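Local coordinates for GMP reductase (Trypanosoma brucei brucei, PDB 6JIG), which probably catalyses the NADPH-dependent deamination of GMP to IMP and binds guanine nucleotides at a second, regulatory site in its CBS domains, at residues Pro48-Asn53 with Ile72-Arg77; Leu88-Arg93 with Gly122-Val127; Arg93-Leu98 with Gly227-Gly232; Thr191-Ile196 with Leu206-Asp211. The protein carries 1 engineered substitution. One frame throughout, in Å; residues are numbered along the deposited sequence.

In the fold
Contact 1 lies in the barrel, contacts 2 and 3 at its border with the CBS module, and contact 4 inside that module. Contact 1 pairs the first two strands of the eight-stranded parallel barrel; strand 72-75 is followed by helix 81-93, whose last turns supply one side of contact 2, about 17 Å away between centres. Contacts 2 and 3 share Arg93, their centres about 9 Å apart. Segments 93-98 and 227-232 are where the chain leaves the barrel and returns to it, so contact 4, about 30 Å from contact 1 between centres, is nested inside the loop closed by contact 3. Contacts 2 to 4 touch one GMP, contact 1 another in the catalytic barrel.

Contact 1. Residues Pro48-Asn53 with Ile72-Arg77; sequences PIVASN and IGILHR. With 5GP (guanosine-5'-monophosphate), chain B.
Val50 CG1 lies 3.7 Å from Ile74 CG1 and also touches Ile72 CG2, so one valine branch meets two isoleucines on the neighbouring strand. CG1 stands anti to the backbone N (chi1 -178°), which sends it to Ile74, while Val50 and Ile72 run side by side, pointing the same way. Beyond the strand, Asn53 CB packs 3.7 Å from Ile74 CG2. On the other face of the sheet, Ala51 CB rests on Gly73 CA.

The backbones form a parallel ladder. Ala51 N donates to Ile72 O over 2.9 Å, and Ala51 O takes Ile74 N at 3.3 Å; the bond from Ile72 N to Ile49 O is weak. Ile72 O also receives a CA-H contact from Val50 CA at 3.2 Å. Past the ladder, a water joins Asn53 ND2 to Arg77 N, and ND2 also bonds to Asp259, a predicted NAD site. Ser52 OG, at the C-terminal end of its strand, donates to O3' of the bound GMP at 2.8 Å, the strand-end placement of active sites in TIM barrels.

The two strands and helix 60-68 make a beta-alpha-beta unit. The helix sets Met62 and Met66 against Ala51; strand 370-373 pairs with 49-51 on its other edge, and Gly73 bonds to Gly232 of the next strand, continuing the barrel.

Contact 2. Residues Leu88-Arg93 with Gly122-Val127; sequences LREVKR and GRVGGV. With 5GP (guanosine-5'-monophosphate), chain C.
Van der Waals contacts join Glu90 and Arg93, one turn apart on the helix, to the loop. Both lean on the carbonyl of Gly122, Glu90 CG at 3.5 Å and Arg93 CB at 3.6 Å. Glu90 OE1 touches Val124 CG2, the two side chains crossing at about a right angle, and has a weak bond to Gln60. Arg123 runs extended from CG to NE alongside Arg93, where its CD lies 3.3 Å from Arg93 O.

Among the polar links, a water accepts from Val124 N and donates to Glu90 O, bridging the segments. Arg123 NH1 donates to Gly126 O at 2.7 Å, the acceptor lying in the guanidinium plane, and so ties the first residue of the type II turn to its last. Arg123 NE donates to Ala94 O, which helps fix the rotation of the group.

Around the GMP, the two arginines act differently. Arg93 is bent at chi2 (77°), which turns CD aside; beyond it the guanidinium meets the base by its edge: NE donates to N7 at 3.1 Å and NH2 to O6, also at 3.1 Å, a pair of bonds that reads the Hoogsteen edge of guanine. NH2 has a second partner in Ser101 O. Arg123 instead turns a face to the ribose, with O4' 2.9 Å above its plane and offset toward the rim, while Val127 CG1 packs 3.5 Å from C5 of the base.

Helix 81-93 thus ends against the loop between helix 111-118 and strand 129-133, with helix 60-68 beside it: Gln60 touches both Val91 and Val124.

Contact 3. Residues Arg93-Leu98 with Gly227-Gly232; sequences RAQSFL and GRLLVG. With 5GP (guanosine-5'-monophosphate), chain C.
The two linkers between the barrel and the CBS module meet here, and Leu229 of the returning one packs against Ala94 and Gln95 of the outgoing one. Leu229 CD1 lies 3.9 Å from Ala94 CB. Gln95 CG stands between the backbone N and the carbonyl carbon (chi1 57°), with the chain extended beyond it, and the side chain crosses Leu229 at about a right angle. One face of the amide lies on the leucine, Leu229 CG standing almost directly over Gln95 CD, and Gln95 OE1, 3.8 Å from Leu229 CD1, accepts from Arg68. Ser96 OG touches Arg228 CG at 3.5 Å and donates to Leu98 O from above the carbonyl plane; the Arg228 guanidinium forms a salt bridge with Asp224.

Two waters link the segments. One accepts from Gln95 N and from Leu229 N (2.9 Å). The other takes a short bond from Gln95 NE2, 2.6 Å, and donates to Gly227 O. Gln95 O also receives a CA-H contact from Arg228 CA at 3.5 Å. A CB on Gly227 would point at the outgoing linker, 3.4 Å from Phe97 N, and would also jam against the preceding carbonyl O.

The GMP ribose lies against the outgoing linker, with O3' 3.1 Å from Ala94 O. Paired linkers carrying a CBS pair inserted into a TIM barrel are characteristic of the IMPDH/GMPR family, and here the outgoing linker also lines the second nucleotide site.

Contact 4. Residues Thr191-Ile196 with Leu206-Asp211; sequences TANVPI and LVTLSD. With 5GP (guanosine-5'-monophosphate), chain C.
Ala192 CB lies 3.9 Å from Leu209 CB. The Ala192 carbonyl accepts from Leu209 N at 2.8 Å, tying the residue just before one strand to the first turn of the helix after the other. Next along the hairpin, Val194 and Val207 form an antiparallel hydrogen-bonded pair: Val194 N donates to Val207 O at 2.8 Å and Val207 N returns a bond to Val194 O. Asn193 and Thr208 lie side by side, Asn193 OD1 being 3.4 Å from Thr208 CG2. On the same face, Leu206 CD1 reaches the Pro195 ring, and its other branch, CD2, lies 3.6 Å from N2 of the GMP base.

Thr208 is the N-cap of helix 209-216. With OG1 between the backbone N and the carbonyl carbon (chi1 72°), the hydroxyl accepts from Asp211 N at 3.3 Å and gives a weak bond to Asp211 OD2. Asp211 grips the ribose: OD2 takes O2' in a very short 2.5 Å bond and OD1 lies 2.7 Å from O3'. Ser210 OG donates to phosphate O1P.

Farther out, Val182 of helix 179-189 packs on both valines, Cys129 of strand 129-133 touches Asn193 and Leu206, and His148 of the second subunit packs on Ala192 and Leu209.

The phosphate lies near the helix start, where the helix dipole may add to the Ser210 bond in offsetting its charge; the capped turn meanwhile presents an acidic group to the sugar hydroxyls, a feature of nucleotide-binding CBS domains.

Contact 1. Residues Pro48-Asn53 with Ile72-Arg77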
# COMPACT_ATOMS: atom_id res chain seq x y z
N PRO A 48 9.31 -30.63 26.51
CA PRO A 48 8.90 -29.57 27.44
C PRO A 48 7.81 -28.64 26.91
O PRO A 48 7.85 -27.45 27.21
CB PRO A 48 10.20 -28.80 27.68
CG PRO A 48 11.03 -29.03 26.46
CD PRO A 48 10.62 -30.37 25.89
N ILE A 49 6.84 -29.16 26.16
CA ILE A 49 5.83 -28.35 25.47
C ILE A 49 4.48 -28.60 26.11
O ILE A 49 4.04 -29.75 26.22
CB ILE A 49 5.76 -28.70 23.97
CG1 ILE A 49 7.16 -28.83 23.35
CG2 ILE A 49 4.93 -27.65 23.22
CD1 ILE A 49 7.94 -27.56 23.37
N VAL A 50 3.81 -27.52 26.53
CA VAL A 50 2.49 -27.57 27.15
C VAL A 50 1.54 -26.74 26.29
O VAL A 50 1.82 -25.56 26.02
CB VAL A 50 2.52 -27.04 28.59
CG1 VAL A 50 1.14 -27.15 29.24
CG2 VAL A 50 3.57 -27.78 29.43
N ALA A 51 0.44 -27.34 25.86
CA ALA A 51 -0.58 -26.58 25.13
C ALA A 51 -1.37 -25.70 26.09
O ALA A 51 -1.81 -26.15 27.15
CB ALA A 51 -1.52 -27.51 24.38
N SER A 52 -1.59 -24.45 25.69
CA SER A 52 -2.23 -23.46 26.55
C SER A 52 -3.69 -23.80 26.81
O SER A 52 -4.42 -24.20 25.90
CB SER A 52 -2.15 -22.08 25.91
OG SER A 52 -2.77 -21.11 26.74
N ASN A 53 -4.12 -23.57 28.05
CA ASN A 53 -5.54 -23.64 28.44
C ASN A 53 -6.27 -22.39 27.93
O ASN A 53 -6.67 -21.50 28.68
CB ASN A 53 -5.68 -23.77 29.95
CG ASN A 53 -4.83 -22.77 30.73
OD1 ASN A 53 -3.63 -22.62 30.47
ND2 ASN A 53 -5.45 -22.07 31.68
N ILE A 72 2.00 -32.26 26.98
CA ILE A 72 0.72 -32.30 27.68
C ILE A 72 -0.10 -31.09 27.25
O ILE A 72 0.45 -30.06 26.83
CB ILE A 72 0.92 -32.34 29.22
CG1 ILE A 72 -0.34 -32.89 29.92
CG2 ILE A 72 1.28 -30.95 29.79
CD1 ILE A 72 -0.15 -33.12 31.40
N GLY A 73 -1.43 -31.22 27.34
CA GLY A 73 -2.33 -30.09 27.18
C GLY A 73 -3.04 -29.82 28.50
O GLY A 73 -3.27 -30.73 29.29
N ILE A 74 -3.38 -28.54 28.73
CA ILE A 74 -4.18 -28.13 29.88
C ILE A 74 -5.56 -27.73 29.37
O ILE A 74 -5.71 -26.73 28.66
CB ILE A 74 -3.53 -26.97 30.65
CG1 ILE A 74 -2.09 -27.27 31.05
CG2 ILE A 74 -4.37 -26.63 31.89
CD1 ILE A 74 -1.91 -28.56 31.87
N LEU A 75 -6.57 -28.51 29.74
CA LEU A 75 -7.94 -28.24 29.33
C LEU A 75 -8.47 -26.95 29.94
O LEU A 75 -8.40 -26.75 31.16
CB LEU A 75 -8.85 -29.40 29.74
CG LEU A 75 -8.54 -30.74 29.08
CD1 LEU A 75 -9.39 -31.86 29.70
CD2 LEU A 75 -8.74 -30.69 27.57
N HIS A 76 -9.02 -26.07 29.10
CA HIS A 76 -9.48 -24.78 29.57
C HIS A 76 -10.78 -24.92 30.36
O HIS A 76 -11.49 -25.94 30.25
CB HIS A 76 -9.65 -23.82 28.39
CG HIS A 76 -10.87 -24.10 27.56
ND1 HIS A 76 -12.10 -23.56 27.86
CD2 HIS A 76 -11.04 -24.85 26.45
CE1 HIS A 76 -12.99 -23.99 26.97
NE2 HIS A 76 -12.37 -24.77 26.11
N ARG A 77 -11.08 -23.90 31.16
CA ARG A 77 -12.21 -23.92 32.08
C ARG A 77 -13.35 -23.00 31.65
O ARG A 77 -14.29 -22.77 32.43
CB ARG A 77 -11.75 -23.53 33.49
CG ARG A 77 -11.38 -22.04 33.64
CD ARG A 77 -10.87 -21.74 35.04
NE ARG A 77 -10.09 -20.49 35.09
CZ ARG A 77 -10.55 -19.36 35.61
NH1 ARG A 77 -11.78 -19.31 36.10
NH2 ARG A 77 -9.79 -18.27 35.63
P 5GP B . 0.93 -17.03 23.39
O1P 5GP B . 1.81 -15.81 23.20
O2P 5GP B . -0.32 -17.02 22.53
O3P 5GP B . 1.67 -18.34 23.39
O5' 5GP B . 0.47 -16.86 24.91
C5' 5GP B . -0.58 -17.61 25.49
C4' 5GP B . -0.77 -17.24 26.95
O4' 5GP B . -1.38 -15.92 27.03
C3' 5GP B . -1.72 -18.11 27.75
O3' 5GP B . -1.14 -19.34 28.16
C2' 5GP B . -2.14 -17.19 28.91
O2' 5GP B . -1.18 -17.18 29.97
C1' 5GP B . -2.07 -15.80 28.26
N9 5GP B . -3.40 -15.25 27.97
C8 5GP B . -4.39 -15.82 27.27
N7 5GP B . -5.43 -14.95 27.23
C5 5GP B . -5.05 -13.83 27.90
C6 5GP B . -5.67 -12.62 28.18
O6 5GP B . -6.83 -12.41 27.76
N1 5GP B . -5.01 -11.69 28.90
C2 5GP B . -3.77 -11.91 29.35
N2 5GP B . -3.13 -10.96 30.06
N3 5GP B . -3.13 -13.08 29.08
C4 5GP B . -3.77 -14.03 28.36
O HOH W 1 -8.68 -21.79 31.48

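Contact 2. Residues Leu88-Arg93 with Gly122-Val127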
# COMPACT_ATOMS: atom_id res chain seq x y z
N LEU A 88 -12.19 -34.28 29.41
CA LEU A 88 -11.16 -35.05 30.10
C LEU A 88 -11.38 -36.55 29.92
O LEU A 88 -10.45 -37.29 29.58
CB LEU A 88 -11.15 -34.67 31.58
CG LEU A 88 -9.79 -34.86 32.25
CD1 LEU A 88 -9.59 -33.83 33.31
CD2 LEU A 88 -9.69 -36.27 32.84
N ARG A 89 -12.62 -37.01 30.11
CA ARG A 89 -12.91 -38.43 29.93
C ARG A 89 -12.66 -38.87 28.50
O ARG A 89 -12.26 -40.02 28.26
CB ARG A 89 -14.35 -38.72 30.32
CG ARG A 89 -14.59 -38.75 31.82
CD ARG A 89 -16.01 -39.22 32.12
NE ARG A 89 -16.98 -38.17 31.79
CZ ARG A 89 -17.47 -37.33 32.68
NH1 ARG A 89 -17.11 -37.42 33.96
NH2 ARG A 89 -18.34 -36.40 32.30
N GLU A 90 -12.90 -38.00 27.52
CA GLU A 90 -12.59 -38.38 26.14
C GLU A 90 -11.09 -38.53 25.93
O GLU A 90 -10.65 -39.43 25.22
CB GLU A 90 -13.16 -37.36 25.15
CG GLU A 90 -14.68 -37.41 25.07
CD GLU A 90 -15.24 -36.55 23.95
OE1 GLU A 90 -14.61 -36.51 22.86
OE2 GLU A 90 -16.29 -35.90 24.16
N VAL A 91 -10.30 -37.64 26.54
CA VAL A 91 -8.85 -37.78 26.44
C VAL A 91 -8.41 -39.11 27.04
O VAL A 91 -7.58 -39.83 26.47
CB VAL A 91 -8.15 -36.60 27.14
CG1 VAL A 91 -6.63 -36.83 27.13
CG2 VAL A 91 -8.49 -35.27 26.44
N LYS A 92 -8.95 -39.45 28.21
CA LYS A 92 -8.58 -40.70 28.87
C LYS A 92 -9.01 -41.91 28.07
O LYS A 92 -8.38 -42.98 28.17
CB LYS A 92 -9.19 -40.73 30.27
CG LYS A 92 -8.51 -39.78 31.24
CD LYS A 92 -6.98 -39.99 31.20
CE LYS A 92 -6.27 -39.30 32.36
NZ LYS A 92 -4.79 -39.61 32.26
N ARG A 93 -10.04 -41.76 27.26
CA ARG A 93 -10.58 -42.86 26.46
C ARG A 93 -9.82 -43.07 25.16
O ARG A 93 -10.03 -44.10 24.50
CB ARG A 93 -12.08 -42.57 26.21
CG ARG A 93 -12.95 -43.78 26.01
CD ARG A 93 -13.29 -44.51 27.30
NE ARG A 93 -13.86 -45.81 26.99
CZ ARG A 93 -14.71 -46.48 27.76
NH1 ARG A 93 -15.12 -45.99 28.93
NH2 ARG A 93 -15.15 -47.66 27.36
N GLY A 122 -18.14 -41.00 23.14
CA GLY A 122 -17.22 -40.96 24.27
C GLY A 122 -15.75 -41.05 23.92
O GLY A 122 -14.91 -40.90 24.80
N ARG A 123 -15.43 -41.30 22.65
CA ARG A 123 -14.06 -41.32 22.17
C ARG A 123 -14.05 -40.69 20.80
O ARG A 123 -14.90 -41.02 19.96
CB ARG A 123 -13.50 -42.75 22.11
CG ARG A 123 -12.08 -42.84 21.54
CD ARG A 123 -11.53 -44.28 21.52
NE ARG A 123 -10.16 -44.27 21.04
CZ ARG A 123 -9.82 -44.38 19.76
NH1 ARG A 123 -10.76 -44.54 18.84
NH2 ARG A 123 -8.54 -44.33 19.41
N VAL A 124 -13.11 -39.79 20.56
CA VAL A 124 -12.98 -39.20 19.24
C VAL A 124 -12.56 -40.28 18.26
O VAL A 124 -11.54 -40.95 18.45
CB VAL A 124 -11.99 -38.03 19.25
CG1 VAL A 124 -11.76 -37.52 17.83
CG2 VAL A 124 -12.51 -36.92 20.15
N GLY A 125 -13.33 -40.44 17.19
CA GLY A 125 -13.16 -41.56 16.29
C GLY A 125 -13.97 -42.79 16.64
O GLY A 125 -13.90 -43.79 15.91
N GLY A 126 -14.76 -42.75 17.72
CA GLY A 126 -15.51 -43.95 18.10
C GLY A 126 -14.60 -45.07 18.61
O GLY A 126 -13.46 -44.85 19.03
N VAL A 127 -15.13 -46.29 18.58
CA VAL A 127 -14.41 -47.48 19.02
C VAL A 127 -14.44 -48.51 17.90
O VAL A 127 -15.26 -48.43 16.98
CB VAL A 127 -14.98 -48.07 20.33
CG1 VAL A 127 -14.92 -47.02 21.46
CG2 VAL A 127 -16.42 -48.54 20.13
P 5GP C . -9.62 -49.83 17.19
O1P 5GP C . -8.55 -50.79 16.73
O2P 5GP C . -10.64 -50.42 18.14
O3P 5GP C . -10.10 -48.80 16.17
O5' 5GP C . -8.88 -48.92 18.25
C5' 5GP C . -9.33 -48.96 19.58
C4' 5GP C . -8.87 -47.77 20.36
O4' 5GP C . -10.03 -47.22 21.05
C3' 5GP C . -7.86 -48.15 21.44
O3' 5GP C . -6.90 -47.11 21.63
C2' 5GP C . -8.75 -48.32 22.67
O2' 5GP C . -8.10 -48.21 23.91
C1' 5GP C . -9.80 -47.24 22.44
N9 5GP C . -11.05 -47.53 23.14
C8 5GP C . -11.51 -46.81 24.18
N7 5GP C . -12.64 -47.38 24.64
C5 5GP C . -12.88 -48.48 23.90
C6 5GP C . -13.89 -49.44 23.92
O6 5GP C . -14.80 -49.36 24.77
N1 5GP C . -13.86 -50.45 23.04
C2 5GP C . -12.89 -50.54 22.13
N2 5GP C . -12.92 -51.59 21.26
N3 5GP C . -11.88 -49.62 22.06
C4 5GP C . -11.87 -48.58 22.95
O HOH W 2 -10.98 -39.22 22.28

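Contact 3. Residues Arg93-Leu98 with Gly227-Gly232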
# COMPACT_ATOMS: atom_id res chain seq x y z
N ARG A 93 -10.04 -41.76 27.26
CA ARG A 93 -10.58 -42.86 26.46
C ARG A 93 -9.82 -43.07 25.16
O ARG A 93 -10.03 -44.10 24.50
CB ARG A 93 -12.08 -42.57 26.21
CG ARG A 93 -12.95 -43.78 26.01
CD ARG A 93 -13.29 -44.51 27.30
NE ARG A 93 -13.86 -45.81 26.99
CZ ARG A 93 -14.71 -46.48 27.76
NH1 ARG A 93 -15.12 -45.99 28.93
NH2 ARG A 93 -15.15 -47.66 27.36
N ALA A 94 -8.90 -42.17 24.80
CA ALA A 94 -8.22 -42.27 23.52
C ALA A 94 -7.42 -43.57 23.40
O ALA A 94 -7.37 -44.17 22.32
CB ALA A 94 -7.29 -41.07 23.32
N GLN A 95 -6.77 -43.99 24.48
CA GLN A 95 -6.03 -45.25 24.50
C GLN A 95 -5.86 -45.68 25.95
O GLN A 95 -6.02 -44.88 26.87
CB GLN A 95 -4.67 -45.11 23.81
CG GLN A 95 -3.78 -44.03 24.40
CD GLN A 95 -2.69 -43.63 23.45
OE1 GLN A 95 -2.94 -43.00 22.42
NE2 GLN A 95 -1.46 -44.03 23.76
N SER A 96 -5.53 -46.95 26.14
CA SER A 96 -5.37 -47.50 27.48
C SER A 96 -4.62 -48.82 27.35
O SER A 96 -4.35 -49.29 26.25
CB SER A 96 -6.73 -47.71 28.16
OG SER A 96 -6.57 -47.94 29.55
N PHE A 97 -4.28 -49.42 28.49
CA PHE A 97 -3.80 -50.80 28.45
C PHE A 97 -5.00 -51.70 28.71
O PHE A 97 -5.48 -52.39 27.80
CB PHE A 97 -2.67 -51.05 29.45
CG PHE A 97 -2.16 -52.47 29.43
CD1 PHE A 97 -1.71 -53.03 28.24
CD2 PHE A 97 -2.18 -53.25 30.57
CE1 PHE A 97 -1.27 -54.35 28.19
CE2 PHE A 97 -1.73 -54.56 30.53
CZ PHE A 97 -1.27 -55.11 29.34
N LEU A 98 -5.53 -51.67 29.93
CA LEU A 98 -6.79 -52.32 30.24
C LEU A 98 -7.91 -51.31 30.05
O LEU A 98 -7.98 -50.30 30.76
CB LEU A 98 -6.79 -52.85 31.67
CG LEU A 98 -5.74 -53.88 32.08
CD1 LEU A 98 -6.03 -54.37 33.50
CD2 LEU A 98 -5.72 -55.05 31.13
N GLY A 227 -1.71 -46.47 31.49
CA GLY A 227 -1.39 -46.41 30.08
C GLY A 227 -2.28 -45.48 29.28
O GLY A 227 -2.28 -45.55 28.05
N ARG A 228 -3.05 -44.61 29.94
CA ARG A 228 -3.84 -43.61 29.25
C ARG A 228 -3.04 -42.30 29.15
O ARG A 228 -2.11 -42.05 29.91
CB ARG A 228 -5.16 -43.35 29.97
CG ARG A 228 -5.86 -44.63 30.49
CD ARG A 228 -7.04 -44.26 31.35
NE ARG A 228 -6.67 -43.53 32.56
CZ ARG A 228 -7.54 -43.05 33.45
NH1 ARG A 228 -8.85 -43.23 33.27
NH2 ARG A 228 -7.12 -42.39 34.52
N LEU A 229 -3.46 -41.45 28.22
CA LEU A 229 -2.74 -40.19 27.99
C LEU A 229 -2.86 -39.24 29.18
O LEU A 229 -3.94 -39.09 29.77
CB LEU A 229 -3.27 -39.51 26.72
CG LEU A 229 -3.00 -40.32 25.44
CD1 LEU A 229 -3.76 -39.72 24.25
CD2 LEU A 229 -1.51 -40.36 25.15
N LEU A 230 -1.74 -38.60 29.53
CA LEU A 230 -1.73 -37.58 30.57
C LEU A 230 -2.46 -36.33 30.10
O LEU A 230 -2.42 -35.97 28.92
CB LEU A 230 -0.30 -37.18 30.92
CG LEU A 230 0.63 -37.97 31.84
CD1 LEU A 230 1.85 -37.06 32.13
CD2 LEU A 230 -0.04 -38.38 33.12
N VAL A 231 -3.12 -35.65 31.03
CA VAL A 231 -3.83 -34.41 30.71
C VAL A 231 -4.08 -33.63 31.99
O VAL A 231 -4.40 -34.20 33.04
CB VAL A 231 -5.14 -34.71 29.93
CG1 VAL A 231 -6.11 -35.58 30.77
CG2 VAL A 231 -5.81 -33.41 29.49
N GLY A 232 -3.94 -32.30 31.91
CA GLY A 232 -4.26 -31.41 33.00
C GLY A 232 -5.52 -30.61 32.72
O GLY A 232 -6.08 -30.64 31.63
P 5GP C . -9.62 -49.83 17.19
O1P 5GP C . -8.55 -50.79 16.73
O2P 5GP C . -10.64 -50.42 18.14
O3P 5GP C . -10.10 -48.80 16.17
O5' 5GP C . -8.88 -48.92 18.25
C5' 5GP C . -9.33 -48.96 19.58
C4' 5GP C . -8.87 -47.77 20.36
O4' 5GP C . -10.03 -47.22 21.05
C3' 5GP C . -7.86 -48.15 21.44
O3' 5GP C . -6.90 -47.11 21.63
C2' 5GP C . -8.75 -48.32 22.67
O2' 5GP C . -8.10 -48.21 23.91
C1' 5GP C . -9.80 -47.24 22.44
N9 5GP C . -11.05 -47.53 23.14
C8 5GP C . -11.51 -46.81 24.18
N7 5GP C . -12.64 -47.38 24.64
C5 5GP C . -12.88 -48.48 23.90
C6 5GP C . -13.89 -49.44 23.92
O6 5GP C . -14.80 -49.36 24.77
N1 5GP C . -13.86 -50.45 23.04
C2 5GP C . -12.89 -50.54 22.13
N2 5GP C . -12.92 -51.59 21.26
N3 5GP C . -11.88 -49.62 22.06
C4 5GP C . -11.87 -48.58 22.95
O HOH W 3 -5.90 -42.04 26.77
O HOH W 4 -0.91 -45.85 25.50

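Contact 4. Residues Thr191-Ile196 with Leu206-Asp211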
# COMPACT_ATOMS: atom_id res chain seq x y z
N THR A 191 -5.12 -62.94 17.02
CA THR A 191 -6.31 -62.13 17.28
C THR A 191 -5.92 -60.72 17.71
O THR A 191 -4.78 -60.47 18.12
CB THR A 191 -7.19 -62.78 18.36
OG1 THR A 191 -8.36 -61.99 18.58
CG2 THR A 191 -6.41 -62.90 19.67
N ALA A 192 -6.87 -59.79 17.61
CA ALA A 192 -6.61 -58.38 17.87
C ALA A 192 -7.33 -57.86 19.10
O ALA A 192 -7.22 -56.67 19.42
CB ALA A 192 -7.01 -57.54 16.65
N ASN A 193 -8.06 -58.71 19.81
CA ASN A 193 -8.82 -58.32 20.98
C ASN A 193 -8.76 -59.46 21.99
O ASN A 193 -9.07 -60.60 21.64
CB ASN A 193 -10.27 -58.00 20.64
CG ASN A 193 -10.41 -56.70 19.87
OD1 ASN A 193 -10.24 -55.63 20.44
ND2 ASN A 193 -10.74 -56.79 18.59
N VAL A 194 -8.38 -59.14 23.21
CA VAL A 194 -8.40 -60.09 24.32
C VAL A 194 -9.24 -59.48 25.44
O VAL A 194 -8.76 -58.63 26.20
CB VAL A 194 -6.99 -60.44 24.80
CG1 VAL A 194 -7.05 -61.35 26.02
CG2 VAL A 194 -6.19 -61.10 23.69
N PRO A 195 -10.50 -59.86 25.55
CA PRO A 195 -11.28 -59.47 26.73
C PRO A 195 -10.77 -60.18 27.98
O PRO A 195 -10.25 -61.30 27.92
CB PRO A 195 -12.70 -59.91 26.38
CG PRO A 195 -12.52 -60.97 25.37
CD PRO A 195 -11.29 -60.65 24.60
N ILE A 196 -10.89 -59.50 29.11
CA ILE A 196 -10.60 -60.06 30.42
C ILE A 196 -11.94 -60.28 31.11
O ILE A 196 -12.72 -59.33 31.27
CB ILE A 196 -9.70 -59.14 31.25
CG1 ILE A 196 -8.50 -58.66 30.44
CG2 ILE A 196 -9.30 -59.82 32.58
CD1 ILE A 196 -7.62 -59.77 29.93
N LEU A 206 -11.03 -54.99 28.42
CA LEU A 206 -10.65 -55.36 27.07
C LEU A 206 -9.24 -54.86 26.80
O LEU A 206 -8.90 -53.74 27.18
CB LEU A 206 -11.63 -54.78 26.04
CG LEU A 206 -11.20 -54.94 24.58
CD1 LEU A 206 -11.28 -56.43 24.19
CD2 LEU A 206 -12.07 -54.07 23.67
N VAL A 207 -8.42 -55.70 26.17
CA VAL A 207 -7.11 -55.29 25.66
C VAL A 207 -7.14 -55.44 24.15
O VAL A 207 -7.53 -56.49 23.63
CB VAL A 207 -5.97 -56.12 26.28
CG1 VAL A 207 -4.62 -55.48 25.92
CG2 VAL A 207 -6.14 -56.23 27.79
N THR A 208 -6.73 -54.38 23.44
CA THR A 208 -6.75 -54.37 21.99
C THR A 208 -5.34 -54.32 21.43
O THR A 208 -4.41 -53.77 22.04
CB THR A 208 -7.53 -53.17 21.44
OG1 THR A 208 -6.77 -51.97 21.66
CG2 THR A 208 -8.85 -53.04 22.13
N LEU A 209 -5.19 -54.90 20.23
CA LEU A 209 -3.91 -54.89 19.55
C LEU A 209 -3.42 -53.47 19.31
O LEU A 209 -2.22 -53.19 19.42
CB LEU A 209 -4.03 -55.65 18.23
CG LEU A 209 -2.89 -55.59 17.23
CD1 LEU A 209 -1.62 -56.18 17.83
CD2 LEU A 209 -3.28 -56.32 15.96
N SER A 210 -4.34 -52.55 18.98
CA SER A 210 -3.95 -51.16 18.74
C SER A 210 -3.20 -50.58 19.94
O SER A 210 -2.18 -49.90 19.79
CB SER A 210 -5.18 -50.29 18.44
OG SER A 210 -5.82 -50.71 17.26
N ASP A 211 -3.72 -50.83 21.14
CA ASP A 211 -3.09 -50.32 22.35
C ASP A 211 -1.77 -51.03 22.62
O ASP A 211 -0.80 -50.40 23.05
CB ASP A 211 -4.03 -50.51 23.54
CG ASP A 211 -5.19 -49.54 23.52
OD1 ASP A 211 -4.99 -48.37 23.14
OD2 ASP A 211 -6.31 -49.94 23.90
P 5GP C . -9.62 -49.83 17.19
O1P 5GP C . -8.55 -50.79 16.73
O2P 5GP C . -10.64 -50.42 18.14
O3P 5GP C . -10.10 -48.80 16.17
O5' 5GP C . -8.88 -48.92 18.25
C5' 5GP C . -9.33 -48.96 19.58
C4' 5GP C . -8.87 -47.77 20.36
O4' 5GP C . -10.03 -47.22 21.05
C3' 5GP C . -7.86 -48.15 21.44
O3' 5GP C . -6.90 -47.11 21.63
C2' 5GP C . -8.75 -48.32 22.67
O2' 5GP C . -8.10 -48.21 23.91
C1' 5GP C . -9.80 -47.24 22.44
N9 5GP C . -11.05 -47.53 23.14
C8 5GP C . -11.51 -46.81 24.18
N7 5GP C . -12.64 -47.38 24.64
C5 5GP C . -12.88 -48.48 23.90
C6 5GP C . -13.89 -49.44 23.92
O6 5GP C . -14.80 -49.36 24.77
N1 5GP C . -13.86 -50.45 23.04
C2 5GP C . -12.89 -50.54 22.13
N2 5GP C . -12.92 -51.59 21.26
N3 5GP C . -11.88 -49.62 22.06
C4 5GP C . -11.87 -48.58 22.95